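Local coordinates for putative fimbrium tip subunit Fim1C (Bacteroides ovatus, PDB 4EPS), which probably forms part of the tip of fimbriae, the cell-surface filaments that mediate adhesion and biofilm formation, at residues 132-137 with 156-161; 222-227 with 247-252; 271-276 with 286-291; 294-299 with 449-454; 346-351 with 405-410. All coordinates share one frame; numbering follows the deposited sequence. Where two conformers were deposited one is given.

Contact 1. Residues 132-137 with 156-161; sequences QDLMTS and THRMSL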
# COMPACT_ATOMS: atom_id res chain seq x y z
N GLN A 132 -4.73 -5.43 46.84
CA GLN A 132 -6.18 -5.65 46.88
C GLN A 132 -6.64 -6.96 46.22
O GLN A 132 -7.84 -7.29 46.28
CB GLN A 132 -6.85 -4.45 46.17
CG GLN A 132 -6.47 -3.11 46.82
CD GLN A 132 -7.44 -2.03 46.48
OE1 GLN A 132 -8.56 -2.02 46.97
NE2 GLN A 132 -7.01 -1.07 45.71
N ASP A 133 -5.70 -7.69 45.60
CA ASP A 133 -5.99 -8.91 44.85
C ASP A 133 -6.00 -10.11 45.78
O ASP A 133 -5.06 -10.91 45.82
CB ASP A 133 -4.98 -9.08 43.69
CG ASP A 133 -5.41 -10.12 42.66
OD1 ASP A 133 -6.56 -10.63 42.78
OD2 ASP A 133 -4.63 -10.38 41.73
N LEU A 134 -7.11 -10.26 46.51
CA LEU A 134 -7.24 -11.34 47.49
C LEU A 134 -7.33 -12.72 46.80
O LEU A 134 -8.14 -12.94 45.90
CB LEU A 134 -8.48 -11.10 48.38
CG LEU A 134 -8.81 -12.21 49.39
CD1 LEU A 134 -7.73 -12.33 50.48
CD2 LEU A 134 -10.17 -11.93 50.08
N MSE A 135 -6.47 -13.65 47.27
CA MSE A 135 -6.40 -15.03 46.77
C MSE A 135 -6.34 -15.99 47.92
O MSE A 135 -5.61 -15.74 48.89
CB MSE A 135 -5.15 -15.25 45.90
CG MSE A 135 -5.13 -14.46 44.63
SE MSE A 135 -3.43 -14.89 43.79
CE MSE A 135 -2.85 -13.10 43.51
N THR A 136 -7.08 -17.09 47.85
CA THR A 136 -7.08 -18.06 48.95
C THR A 136 -7.01 -19.49 48.45
O THR A 136 -7.39 -19.78 47.32
CB THR A 136 -8.38 -17.90 49.78
OG1 THR A 136 -9.51 -18.17 48.93
CG2 THR A 136 -8.51 -16.51 50.45
N SER A 137 -6.60 -20.40 49.34
CA SER A 137 -6.60 -21.84 49.07
C SER A 137 -7.72 -22.52 49.84
O SER A 137 -8.24 -21.98 50.83
CB SER A 137 -5.25 -22.45 49.49
OG SER A 137 -5.25 -22.79 50.87
N THR A 156 -7.04 -19.29 44.50
CA THR A 156 -8.08 -18.78 43.60
C THR A 156 -8.36 -17.31 44.00
O THR A 156 -8.34 -16.99 45.19
CB THR A 156 -9.31 -19.71 43.65
OG1 THR A 156 -8.87 -21.05 43.41
CG2 THR A 156 -10.36 -19.37 42.62
N HIS A 157 -8.61 -16.45 43.02
CA HIS A 157 -8.92 -15.03 43.24
C HIS A 157 -10.34 -14.90 43.76
O HIS A 157 -11.27 -15.52 43.20
CB HIS A 157 -8.73 -14.23 41.93
CG HIS A 157 -7.31 -14.19 41.46
ND1 HIS A 157 -6.52 -13.07 41.64
CD2 HIS A 157 -6.58 -15.14 40.82
CE1 HIS A 157 -5.36 -13.35 41.07
NE2 HIS A 157 -5.34 -14.59 40.58
N ARG A 158 -10.51 -14.12 44.84
CA ARG A 158 -11.83 -13.96 45.46
C ARG A 158 -12.62 -12.79 44.87
O ARG A 158 -13.84 -12.75 45.01
CB ARG A 158 -11.67 -13.79 46.98
CG ARG A 158 -11.05 -15.02 47.66
CD ARG A 158 -11.82 -16.31 47.39
NE ARG A 158 -13.07 -16.33 48.13
CZ ARG A 158 -13.26 -17.00 49.26
NH1 ARG A 158 -12.29 -17.74 49.78
NH2 ARG A 158 -14.44 -16.95 49.88
N MSE A 159 -11.95 -11.85 44.20
CA MSE A 159 -12.65 -10.71 43.60
C MSE A 159 -13.01 -11.05 42.15
O MSE A 159 -12.63 -12.11 41.64
CB MSE A 159 -11.74 -9.44 43.64
CG MSE A 159 -11.40 -8.98 45.07
SE MSE A 159 -13.01 -8.57 46.13
CE MSE A 159 -13.00 -10.11 47.38
N SER A 160 -13.73 -10.13 41.49
CA SER A 160 -14.05 -10.27 40.08
C SER A 160 -13.19 -9.26 39.34
O SER A 160 -12.59 -8.40 39.99
CB SER A 160 -15.54 -10.06 39.84
OG SER A 160 -15.85 -10.49 38.52
N LEU A 161 -13.11 -9.35 38.02
CA LEU A 161 -12.23 -8.45 37.27
C LEU A 161 -12.90 -7.84 36.05
O LEU A 161 -13.46 -8.57 35.22
CB LEU A 161 -10.97 -9.22 36.85
CG LEU A 161 -9.88 -8.41 36.10
CD1 LEU A 161 -9.24 -7.34 37.04
CD2 LEU A 161 -8.85 -9.33 35.53
O HOH W 1 -9.00 -11.32 43.94
O HOH W 2 -8.81 -22.28 46.10
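H157 and D133 meet through a short hydrogen bond, 2.7 Å from ND1 of H157 to OD1 of D133. The carboxylate oxygen lies in the imidazole plane and is approached on its syn side, with the two flat groups turned 29° apart. CG of D133 is anti to the backbone N (chi1 -166°), which brings it beside that ring nitrogen. Over one face of the same ring, in one of two conformers, runs the selenomethionine M135, its CG 3.7 Å from the H157 ring centroid. D19 takes the other ring nitrogen, NE2, so both nitrogens of this buried histidine are engaged and its rotation is probably fixed. One residue on, in one of its two conformers, R158 donates from NH1 to OG1 of T136 over 2.9 Å, in the guanidinium plane, and forms salt bridges to D108 and E249; its CB lies alongside CD2 of L134. R158 N bonds to L134 O, and T136 and T156 exchange two backbone bonds of 2.9 Å each between N and O. A water joins OD1 of D133, L134 O and M159 N where the strands part. The pair lies at the open end of the antiparallel beta hairpin of strands 135-145 and 148-174, in the fimbrillin-like region.

Contact 2. Residues 222-227 with 247-252; sequences RKPSSE and MKEGKY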
# COMPACT_ATOMS: atom_id res chain seq x y z
N ARG A 222 -13.18 -5.78 41.07
CA ARG A 222 -14.52 -5.41 41.56
C ARG A 222 -15.05 -6.49 42.48
O ARG A 222 -14.65 -7.65 42.37
CB ARG A 222 -15.51 -5.21 40.38
CG ARG A 222 -15.11 -4.11 39.34
CD ARG A 222 -15.20 -2.70 39.90
NE ARG A 222 -16.57 -2.34 40.30
CZ ARG A 222 -16.88 -1.40 41.20
NH1 ARG A 222 -15.91 -0.75 41.84
NH2 ARG A 222 -18.15 -1.14 41.48
N LYS A 223 -15.92 -6.12 43.41
CA LYS A 223 -16.51 -7.12 44.30
C LYS A 223 -17.45 -8.02 43.51
O LYS A 223 -18.17 -7.53 42.64
CB LYS A 223 -17.26 -6.45 45.45
CG LYS A 223 -16.35 -5.96 46.56
CD LYS A 223 -17.16 -5.22 47.61
CE LYS A 223 -16.30 -4.79 48.77
NZ LYS A 223 -17.05 -3.92 49.73
N PRO A 224 -17.43 -9.34 43.74
CA PRO A 224 -18.37 -10.22 43.02
C PRO A 224 -19.82 -9.78 43.27
O PRO A 224 -20.14 -9.27 44.35
CB PRO A 224 -18.10 -11.60 43.62
CG PRO A 224 -16.69 -11.50 44.12
CD PRO A 224 -16.60 -10.12 44.69
N SER A 225 -20.67 -9.92 42.23
CA SER A 225 -22.10 -9.55 42.27
C SER A 225 -22.34 -8.02 42.33
O SER A 225 -23.49 -7.62 42.45
CB SER A 225 -22.84 -10.24 43.43
OG SER A 225 -22.80 -11.65 43.24
N SER A 226 -21.29 -7.17 42.17
CA SER A 226 -21.50 -5.71 42.13
C SER A 226 -22.18 -5.40 40.80
O SER A 226 -22.10 -6.21 39.87
CB SER A 226 -20.19 -4.94 42.31
OG SER A 226 -19.21 -5.41 41.40
N GLU A 227 -22.89 -4.27 40.71
CA GLU A 227 -23.71 -4.01 39.53
C GLU A 227 -23.57 -2.62 38.90
O GLU A 227 -24.38 -2.26 38.04
CB GLU A 227 -25.20 -4.19 39.92
CG GLU A 227 -25.60 -5.64 40.17
CD GLU A 227 -27.06 -5.84 40.56
OE1 GLU A 227 -27.71 -4.85 40.96
OE2 GLU A 227 -27.54 -6.99 40.49
N MSE A 247 -20.16 -10.00 37.10
CA MSE A 247 -19.09 -9.95 38.12
C MSE A 247 -19.06 -11.24 38.95
O MSE A 247 -19.56 -11.28 40.08
CB MSE A 247 -19.27 -8.71 39.00
CG MSE A 247 -19.26 -7.40 38.20
SE MSE A 247 -17.42 -6.92 37.70
CE MSE A 247 -17.34 -7.66 35.88
N LYS A 248 -18.48 -12.30 38.37
CA LYS A 248 -18.38 -13.60 39.04
C LYS A 248 -17.03 -13.72 39.74
O LYS A 248 -16.02 -13.29 39.17
CB LYS A 248 -18.54 -14.75 38.04
CG LYS A 248 -19.97 -14.95 37.54
CD LYS A 248 -20.09 -16.27 36.79
CE LYS A 248 -21.52 -16.72 36.62
NZ LYS A 248 -21.60 -18.16 36.25
N GLU A 249 -17.01 -14.30 40.93
CA GLU A 249 -15.79 -14.51 41.71
C GLU A 249 -14.77 -15.32 40.92
O GLU A 249 -15.11 -16.36 40.34
CB GLU A 249 -16.17 -15.22 43.03
CG GLU A 249 -15.01 -15.58 43.92
CD GLU A 249 -15.40 -16.47 45.09
OE1 GLU A 249 -16.60 -16.51 45.44
OE2 GLU A 249 -14.50 -17.13 45.66
N GLY A 250 -13.53 -14.82 40.86
CA GLY A 250 -12.45 -15.48 40.15
C GLY A 250 -12.58 -15.47 38.64
O GLY A 250 -11.92 -16.26 37.95
N LYS A 251 -13.43 -14.58 38.11
CA LYS A 251 -13.63 -14.50 36.67
C LYS A 251 -13.56 -13.07 36.20
O LYS A 251 -13.70 -12.15 37.00
CB LYS A 251 -14.99 -15.13 36.27
CG LYS A 251 -15.08 -16.61 36.67
CD LYS A 251 -16.18 -17.33 35.93
CE LYS A 251 -16.18 -18.81 36.24
NZ LYS A 251 -17.13 -19.55 35.37
N TYR A 252 -13.29 -12.89 34.91
CA TYR A 252 -13.24 -11.55 34.33
C TYR A 252 -14.26 -11.37 33.21
O TYR A 252 -14.63 -12.33 32.51
CB TYR A 252 -11.81 -11.21 33.80
CG TYR A 252 -11.40 -11.92 32.53
CD1 TYR A 252 -11.75 -11.41 31.28
CD2 TYR A 252 -10.58 -13.04 32.58
CE1 TYR A 252 -11.35 -12.05 30.10
CE2 TYR A 252 -10.13 -13.66 31.41
CZ TYR A 252 -10.53 -13.17 30.18
OH TYR A 252 -10.10 -13.79 29.04
O HOH W 3 -21.61 -13.39 41.58
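The carbonyl oxygen of K223 is held twice from within its own turn, by OG of S226 at 2.7 Å and by the S226 backbone N at 3.2 Å. The hydroxyl lies in the carbonyl plane, brought there by a chi1 of 52° that sets OG between the backbone N and the carbonyl carbon. Across the contact, S225 N donates to M247 O over 2.8 Å in a nearly straight bond (167°), and P224 CA lies against the same oxygen. The selenomethionine M247 packs against the turn: its CG is 3.5 Å from S226 O, and the chain then bends so that SE settles 3.7 Å from CB of R222. CG of P224 rests on CB of E249, whose carboxylate reaches away to a salt bridge with R158. An alanine at S226 would probably cost K223 O its hydroxyl donor and remove the OG contact with CG of M247. V162 touches both R222 and M247. Two type II beta turns meet here: K223 to S226 packs through P224 on E249 of K248 to K251, and bonds to M247 just before it, at the surface of the fimbrillin-like region, where the ends of strands 217-222 and 251-256 lie beside strand 148-174.

Contact 3. Residues 271-276 with 286-291; sequences GDYYYA and AEPAKD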
# COMPACT_ATOMS: atom_id res chain seq x y z
N GLY A 271 4.02 16.15 4.78
CA GLY A 271 2.76 16.85 4.59
C GLY A 271 1.58 16.12 5.22
O GLY A 271 0.49 16.68 5.30
N ASP A 272 1.77 14.85 5.66
CA ASP A 272 0.67 14.14 6.30
C ASP A 272 0.29 14.81 7.64
O ASP A 272 1.17 15.38 8.31
CB ASP A 272 1.02 12.67 6.56
CG ASP A 272 1.03 11.76 5.33
OD1 ASP A 272 0.64 12.23 4.22
OD2 ASP A 272 1.42 10.59 5.48
N TYR A 273 -0.99 14.76 8.02
CA TYR A 273 -1.49 15.36 9.27
C TYR A 273 -1.26 14.39 10.43
O TYR A 273 -1.60 13.21 10.32
CB TYR A 273 -3.00 15.74 9.14
CG TYR A 273 -3.24 16.75 8.04
CD1 TYR A 273 -3.08 18.11 8.27
CD2 TYR A 273 -3.66 16.34 6.77
CE1 TYR A 273 -3.30 19.05 7.25
CE2 TYR A 273 -3.85 17.26 5.74
CZ TYR A 273 -3.70 18.61 5.99
OH TYR A 273 -3.90 19.52 4.98
N TYR A 274 -0.70 14.89 11.53
CA TYR A 274 -0.35 14.10 12.70
C TYR A 274 -1.22 14.49 13.89
O TYR A 274 -1.41 15.67 14.18
CB TYR A 274 1.16 14.31 13.04
CG TYR A 274 1.68 13.22 13.95
CD1 TYR A 274 2.05 11.98 13.43
CD2 TYR A 274 1.80 13.41 15.33
CE1 TYR A 274 2.55 10.97 14.26
CE2 TYR A 274 2.29 12.41 16.16
CZ TYR A 274 2.66 11.19 15.62
OH TYR A 274 3.12 10.19 16.44
N TYR A 275 -1.76 13.48 14.58
CA TYR A 275 -2.74 13.70 15.66
C TYR A 275 -2.24 13.30 17.05
O TYR A 275 -1.28 12.56 17.19
CB TYR A 275 -4.06 12.96 15.30
CG TYR A 275 -4.75 13.64 14.15
CD1 TYR A 275 -4.38 13.38 12.83
CD2 TYR A 275 -5.73 14.62 14.37
CE1 TYR A 275 -4.91 14.11 11.76
CE2 TYR A 275 -6.30 15.33 13.31
CZ TYR A 275 -5.89 15.07 12.01
OH TYR A 275 -6.43 15.78 10.96
N ALA A 276 -2.91 13.81 18.10
CA ALA A 276 -2.59 13.60 19.51
C ALA A 276 -2.51 12.11 19.92
O ALA A 276 -1.75 11.77 20.83
CB ALA A 276 -3.59 14.33 20.39
N ALA A 286 -8.80 16.57 1.62
CA ALA A 286 -9.33 17.91 1.27
C ALA A 286 -9.89 18.66 2.51
O ALA A 286 -9.75 19.88 2.59
CB ALA A 286 -10.43 17.79 0.21
N GLU A 287 -10.46 17.94 3.46
CA GLU A 287 -11.07 18.52 4.67
C GLU A 287 -10.52 17.86 5.93
O GLU A 287 -11.22 17.13 6.62
CB GLU A 287 -12.61 18.37 4.59
CG GLU A 287 -13.25 19.29 3.55
CD GLU A 287 -14.77 19.31 3.57
OE1 GLU A 287 -15.39 18.23 3.66
OE2 GLU A 287 -15.34 20.42 3.47
N PRO A 288 -9.23 18.10 6.27
CA PRO A 288 -8.68 17.45 7.46
C PRO A 288 -9.33 17.93 8.74
O PRO A 288 -9.66 19.10 8.84
CB PRO A 288 -7.20 17.86 7.41
CG PRO A 288 -7.15 19.10 6.65
CD PRO A 288 -8.22 18.94 5.60
N ALA A 289 -9.48 17.03 9.71
CA ALA A 289 -10.00 17.38 11.03
C ALA A 289 -8.97 18.23 11.76
O ALA A 289 -7.80 17.87 11.82
CB ALA A 289 -10.30 16.12 11.84
N LYS A 290 -9.42 19.36 12.32
CA LYS A 290 -8.57 20.26 13.11
C LYS A 290 -8.42 19.71 14.51
O LYS A 290 -7.36 19.83 15.11
CB LYS A 290 -9.19 21.68 13.14
CG LYS A 290 -8.34 22.73 13.85
CD LYS A 290 -8.99 24.09 13.71
CE LYS A 290 -8.25 25.19 14.42
NZ LYS A 290 -8.78 26.52 14.03
N ASP A 291 -9.51 19.10 15.05
CA ASP A 291 -9.52 18.53 16.40
C ASP A 291 -8.42 17.53 16.61
O ASP A 291 -8.27 16.58 15.83
CB ASP A 291 -10.87 17.85 16.75
CG ASP A 291 -12.02 18.81 17.06
OD1 ASP A 291 -11.78 20.04 17.10
OD2 ASP A 291 -13.16 18.32 17.24
O HOH W 4 -8.34 14.55 9.16
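Y273 of strand 273-275 faces P288 of an irregular loop across 7.7 Å between their CA atoms, so side chains bridge the distance. CG of Y273 is anti to the carbonyl carbon (chi1 -60°), which starts the ring on its way to P288. The proline lies over one ring face: its CB sits above the centre, 3.8 Å from the Y273 centroid and 10° off the normal, in a CH-pi contact, and its CG moves out toward the phenol end, 3.5 Å from CZ of Y273. Two residues along, Y275 uses its edge and tip. Its OH donates to A289 O over 2.6 Å, on a lone pair, while CE2 of Y275 passes 3.4 Å from D291 O; both oxygens lie at the ring edge, in its plane, which probably limits rotation of the ring. A water donates to OH of Y275 and accepts from A289 N. An alanine at Y273 would probably open a gap beside P288 and take away the ring on which it packs. The loop leads from strand 280-281 to strand 293-300, and Y273, touching I296 of that strand and K454, K457 and V458 of helix 446-458, is wedged between helix, strand and loop; K457 reaches P288 as well.

Contact 4. Residues 294-299 with 449-454; sequences IGIVCW and SKLNTK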
# COMPACT_ATOMS: atom_id res chain seq x y z
N ILE A 294 -1.92 17.87 15.92
CA ILE A 294 -0.83 18.51 16.69
C ILE A 294 0.33 18.93 15.80
O ILE A 294 1.21 19.68 16.24
CB ILE A 294 -0.34 17.62 17.86
CG1 ILE A 294 0.29 16.30 17.34
CG2 ILE A 294 -1.50 17.36 18.88
CD1 ILE A 294 1.06 15.48 18.42
N GLY A 295 0.36 18.44 14.56
CA GLY A 295 1.47 18.79 13.68
C GLY A 295 1.37 18.19 12.30
O GLY A 295 0.35 17.57 11.95
N ILE A 296 2.41 18.42 11.50
CA ILE A 296 2.53 17.92 10.12
C ILE A 296 3.81 17.08 10.03
O ILE A 296 4.87 17.51 10.48
CB ILE A 296 2.59 19.13 9.11
CG1 ILE A 296 1.33 20.07 9.22
CG2 ILE A 296 2.81 18.65 7.66
CD1 ILE A 296 0.03 19.47 9.05
N VAL A 297 3.74 15.95 9.35
CA VAL A 297 4.94 15.13 9.12
C VAL A 297 5.87 15.95 8.23
O VAL A 297 5.46 16.37 7.14
CB VAL A 297 4.56 13.78 8.45
CG1 VAL A 297 5.81 12.99 8.05
CG2 VAL A 297 3.67 12.95 9.40
N CYS A 298 7.10 16.21 8.70
CA CYS A 298 8.01 17.07 7.93
C CYS A 298 9.24 16.34 7.41
O CYS A 298 9.99 16.91 6.60
CB CYS A 298 8.40 18.29 8.79
SG CYS A 298 9.33 17.85 10.28
N TRP A 299 9.42 15.06 7.74
CA TRP A 299 10.57 14.27 7.26
C TRP A 299 10.24 12.80 7.49
O TRP A 299 9.67 12.48 8.52
CB TRP A 299 11.86 14.69 7.99
CG TRP A 299 13.12 14.11 7.40
CD1 TRP A 299 13.89 14.63 6.39
CD2 TRP A 299 13.76 12.90 7.82
NE1 TRP A 299 14.98 13.81 6.16
CE2 TRP A 299 14.91 12.72 7.01
CE3 TRP A 299 13.48 11.95 8.81
CZ2 TRP A 299 15.80 11.67 7.20
CZ3 TRP A 299 14.36 10.90 9.00
CH2 TRP A 299 15.49 10.74 8.17
N SER A 449 5.24 24.69 -0.52
CA SER A 449 4.42 23.73 -1.29
C SER A 449 3.96 22.50 -0.51
O SER A 449 2.85 22.01 -0.75
CB SER A 449 5.19 23.27 -2.52
OG SER A 449 5.58 24.36 -3.33
N LYS A 450 4.84 21.92 0.35
CA LYS A 450 4.47 20.69 1.09
C LYS A 450 4.03 20.96 2.53
O LYS A 450 3.23 20.19 3.05
CB LYS A 450 5.64 19.69 1.10
CG LYS A 450 5.90 19.10 -0.28
CD LYS A 450 6.90 17.94 -0.25
CE LYS A 450 7.02 17.34 -1.63
NZ LYS A 450 8.25 16.51 -1.79
N LEU A 451 4.58 21.99 3.19
CA LEU A 451 4.22 22.23 4.58
C LEU A 451 3.15 23.32 4.75
O LEU A 451 2.14 23.05 5.39
CB LEU A 451 5.48 22.58 5.41
CG LEU A 451 6.64 21.54 5.38
CD1 LEU A 451 7.83 22.04 6.23
CD2 LEU A 451 6.19 20.16 5.91
N ASN A 452 3.36 24.52 4.20
CA ASN A 452 2.39 25.63 4.42
C ASN A 452 1.00 25.33 3.85
O ASN A 452 0.01 25.72 4.45
CB ASN A 452 2.94 26.94 3.83
CG ASN A 452 3.95 27.57 4.76
OD1 ASN A 452 4.08 27.17 5.92
ND2 ASN A 452 4.64 28.59 4.31
N THR A 453 0.94 24.59 2.74
CA THR A 453 -0.36 24.19 2.15
C THR A 453 -1.17 23.27 3.09
O THR A 453 -2.41 23.18 2.96
CB THR A 453 -0.15 23.50 0.80
OG1 THR A 453 0.74 22.39 0.99
CG2 THR A 453 0.37 24.48 -0.28
N LYS A 454 -0.50 22.61 4.05
CA LYS A 454 -1.19 21.75 5.04
C LYS A 454 -1.48 22.55 6.29
O LYS A 454 -2.58 22.48 6.82
CB LYS A 454 -0.34 20.50 5.42
CG LYS A 454 0.27 19.78 4.25
CD LYS A 454 -0.77 19.20 3.26
CE LYS A 454 -0.06 18.42 2.17
NZ LYS A 454 0.87 19.28 1.38
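I296 reaches from its strand toward helix 446-458, where L451 and K454 receive it. From CB its two branches part. CG2, anti to the backbone N, comes 4.1 Å from CD2 of L451, the two side chains sliding past each other in opposite directions. CG1, anti to the carbonyl carbon (chi1 -57°), passes 4.2 Å from CB of K454, and at its tip CD1 closes to 3.8 Å on that same CB, the isoleucine crossing the lysine at about a right angle. This is a helix laid antiparallel on a beta sheet: the axes of strand 294-299 and helix 449-454 run 173° apart in direction and 9.3 Å from each other, and the side chains meet through carbon atoms, with no hydrogen bond across. CD2 of L451 also lies 4.1 Å from CB of C298 and equally near V297 O. Beyond CB, K454 turns away from the strand; bends at chi2 and chi4 fold the chain back so that NZ donates to K450 O at 3.0 Å, from above the carbonyl plane, and to OG1 of T453. Y273 packs on both I296 and K454, C298 touches L440, and K450 packs on N284 of the second subunit.

Contact 5. Residues 346-351 with 405-410; sequences FSPALT and TDFECF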
# COMPACT_ATOMS: atom_id res chain seq x y z
N PHE A 346 15.38 32.93 23.97
CA PHE A 346 15.75 31.53 24.13
C PHE A 346 16.23 31.26 25.53
O PHE A 346 15.75 30.34 26.18
CB PHE A 346 16.82 31.11 23.10
CG PHE A 346 17.09 29.62 23.08
CD1 PHE A 346 16.36 28.78 22.26
CD2 PHE A 346 18.10 29.07 23.87
CE1 PHE A 346 16.62 27.40 22.25
CE2 PHE A 346 18.31 27.69 23.89
CZ PHE A 346 17.58 26.87 23.08
N SER A 347 17.21 32.04 25.97
CA SER A 347 17.81 31.90 27.30
C SER A 347 18.52 33.17 27.67
O SER A 347 18.74 34.01 26.78
CB SER A 347 18.80 30.73 27.30
OG SER A 347 20.05 31.09 26.73
N PRO A 348 18.97 33.35 28.92
CA PRO A 348 19.83 34.51 29.19
C PRO A 348 21.20 34.29 28.53
O PRO A 348 21.52 33.15 28.16
CB PRO A 348 19.94 34.54 30.72
CG PRO A 348 19.58 33.21 31.20
CD PRO A 348 18.86 32.46 30.10
N ALA A 349 22.00 35.35 28.36
CA ALA A 349 23.38 35.20 27.86
C ALA A 349 24.17 34.52 28.97
O ALA A 349 23.94 34.82 30.15
CB ALA A 349 23.97 36.56 27.52
N LEU A 350 25.00 33.52 28.64
CA LEU A 350 25.73 32.77 29.67
C LEU A 350 27.18 33.20 29.76
O LEU A 350 27.72 33.70 28.78
CB LEU A 350 25.67 31.26 29.36
CG LEU A 350 24.28 30.60 29.18
CD1 LEU A 350 24.44 29.16 28.75
CD2 LEU A 350 23.46 30.65 30.48
N THR A 351 27.81 32.97 30.92
CA THR A 351 29.24 33.25 31.10
C THR A 351 29.99 32.09 30.46
O THR A 351 30.89 32.29 29.64
CB THR A 351 29.57 33.43 32.60
OG1 THR A 351 28.83 34.54 33.11
CG2 THR A 351 31.05 33.65 32.84
N THR A 405 18.35 26.78 35.95
CA THR A 405 18.05 28.07 35.31
C THR A 405 16.84 27.89 34.40
O THR A 405 16.85 27.02 33.52
CB THR A 405 19.26 28.63 34.56
OG1 THR A 405 20.44 28.49 35.36
CG2 THR A 405 19.08 30.09 34.18
N ASP A 406 15.80 28.72 34.63
CA ASP A 406 14.54 28.67 33.90
C ASP A 406 14.64 29.42 32.57
O ASP A 406 14.19 30.56 32.45
CB ASP A 406 13.40 29.24 34.76
CG ASP A 406 13.14 28.46 36.05
OD1 ASP A 406 12.96 27.22 35.97
OD2 ASP A 406 13.11 29.10 37.13
N PHE A 407 15.24 28.75 31.56
CA PHE A 407 15.39 29.31 30.21
C PHE A 407 14.02 29.50 29.58
O PHE A 407 13.14 28.63 29.75
CB PHE A 407 16.22 28.37 29.33
CG PHE A 407 17.70 28.21 29.61
CD1 PHE A 407 18.34 29.01 30.56
CD2 PHE A 407 18.47 27.31 28.88
CE1 PHE A 407 19.71 28.89 30.79
CE2 PHE A 407 19.84 27.18 29.12
CZ PHE A 407 20.46 27.99 30.06
N GLU A 408 13.84 30.60 28.82
CA GLU A 408 12.57 30.87 28.14
C GLU A 408 12.18 29.74 27.18
O GLU A 408 10.99 29.45 27.06
CB GLU A 408 12.61 32.21 27.39
CG GLU A 408 12.75 33.42 28.32
CD GLU A 408 14.17 33.91 28.62
OE1 GLU A 408 15.07 33.07 28.86
OE2 GLU A 408 14.36 35.14 28.67
N CYS A 409 13.16 29.06 26.52
CA CYS A 409 12.84 27.96 25.59
C CYS A 409 12.05 26.82 26.27
O CYS A 409 11.21 26.21 25.61
CB CYS A 409 14.10 27.43 24.91
SG CYS A 409 15.30 26.69 26.05
N PHE A 410 12.29 26.57 27.58
CA PHE A 410 11.55 25.55 28.33
C PHE A 410 10.08 25.93 28.52
O PHE A 410 9.23 25.03 28.58
CB PHE A 410 12.17 25.31 29.71
CG PHE A 410 13.59 24.81 29.73
CD1 PHE A 410 13.98 23.75 28.91
CD2 PHE A 410 14.51 25.32 30.64
CE1 PHE A 410 15.29 23.28 28.94
CE2 PHE A 410 15.82 24.82 30.69
CZ PHE A 410 16.20 23.81 29.84
O HOH W 5 16.72 35.83 27.64
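F407 offers a ring face to S347, and P348 and L350 approach it obliquely. CB of S347 stands as a small bump over that face, 3.7 Å from the ring centroid and offset toward the rim. Beside it the proline ring crosses the phenyl at about a right angle, with CD of P348 3.5 Å from CD1 of F407. Farther out, L350 and F407 come tip to tip, CD2 of the leucine against CZ of the phenylalanine, so that S347, P348 and L350 meet the ring in turn from CG to CZ.

The second fit is reversed, with the ring on the loop and the bump at the start of helix 408-419. C409 projects onto one face of F346, its CB 3.8 Å and its SG 3.9 Å from the ring centroid. A chi1 of 63° places SG between the backbone N and the carbonyl carbon, spreading the cysteine across the face. Between the two fits, F346 O accepts from C409 N at 2.9 Å. E408 curls back over the loop, its OE1 3.4 Å from CA of S347, while a water bound to OE2 donates weakly to S347 O.

Apolar, CH-pi and sulfur-aromatic contacts make up most of the meeting, with one direct hydrogen bond between the segments; cohesion therefore probably depends on close complementarity of shape, with the helix's first turn held to the loop by a single backbone bond.

Overall arrangement
From the N terminus, contact 1 closes first, pairing the two strands of a hairpin across 18 intervening residues. Contact 2 follows in series, drawing together the turns that flank strands 229-234 and 237-242. The two touch, S160 N meeting R222 O, and all four segments belong to the fimbrillin-like region. On the other side of the chain's centre from contact 1, contact 3 closes a short loop between strands 273-275 and 293-300. Contact 4 then spans 149 residues to bring helix 446-458 onto that neighbouring strand, and the loop it closes encloses contact 5, which joins the segment after strand 342-344 to helix 408-419. Contact 5 lies about 29 Å from contact 4, centre to centre.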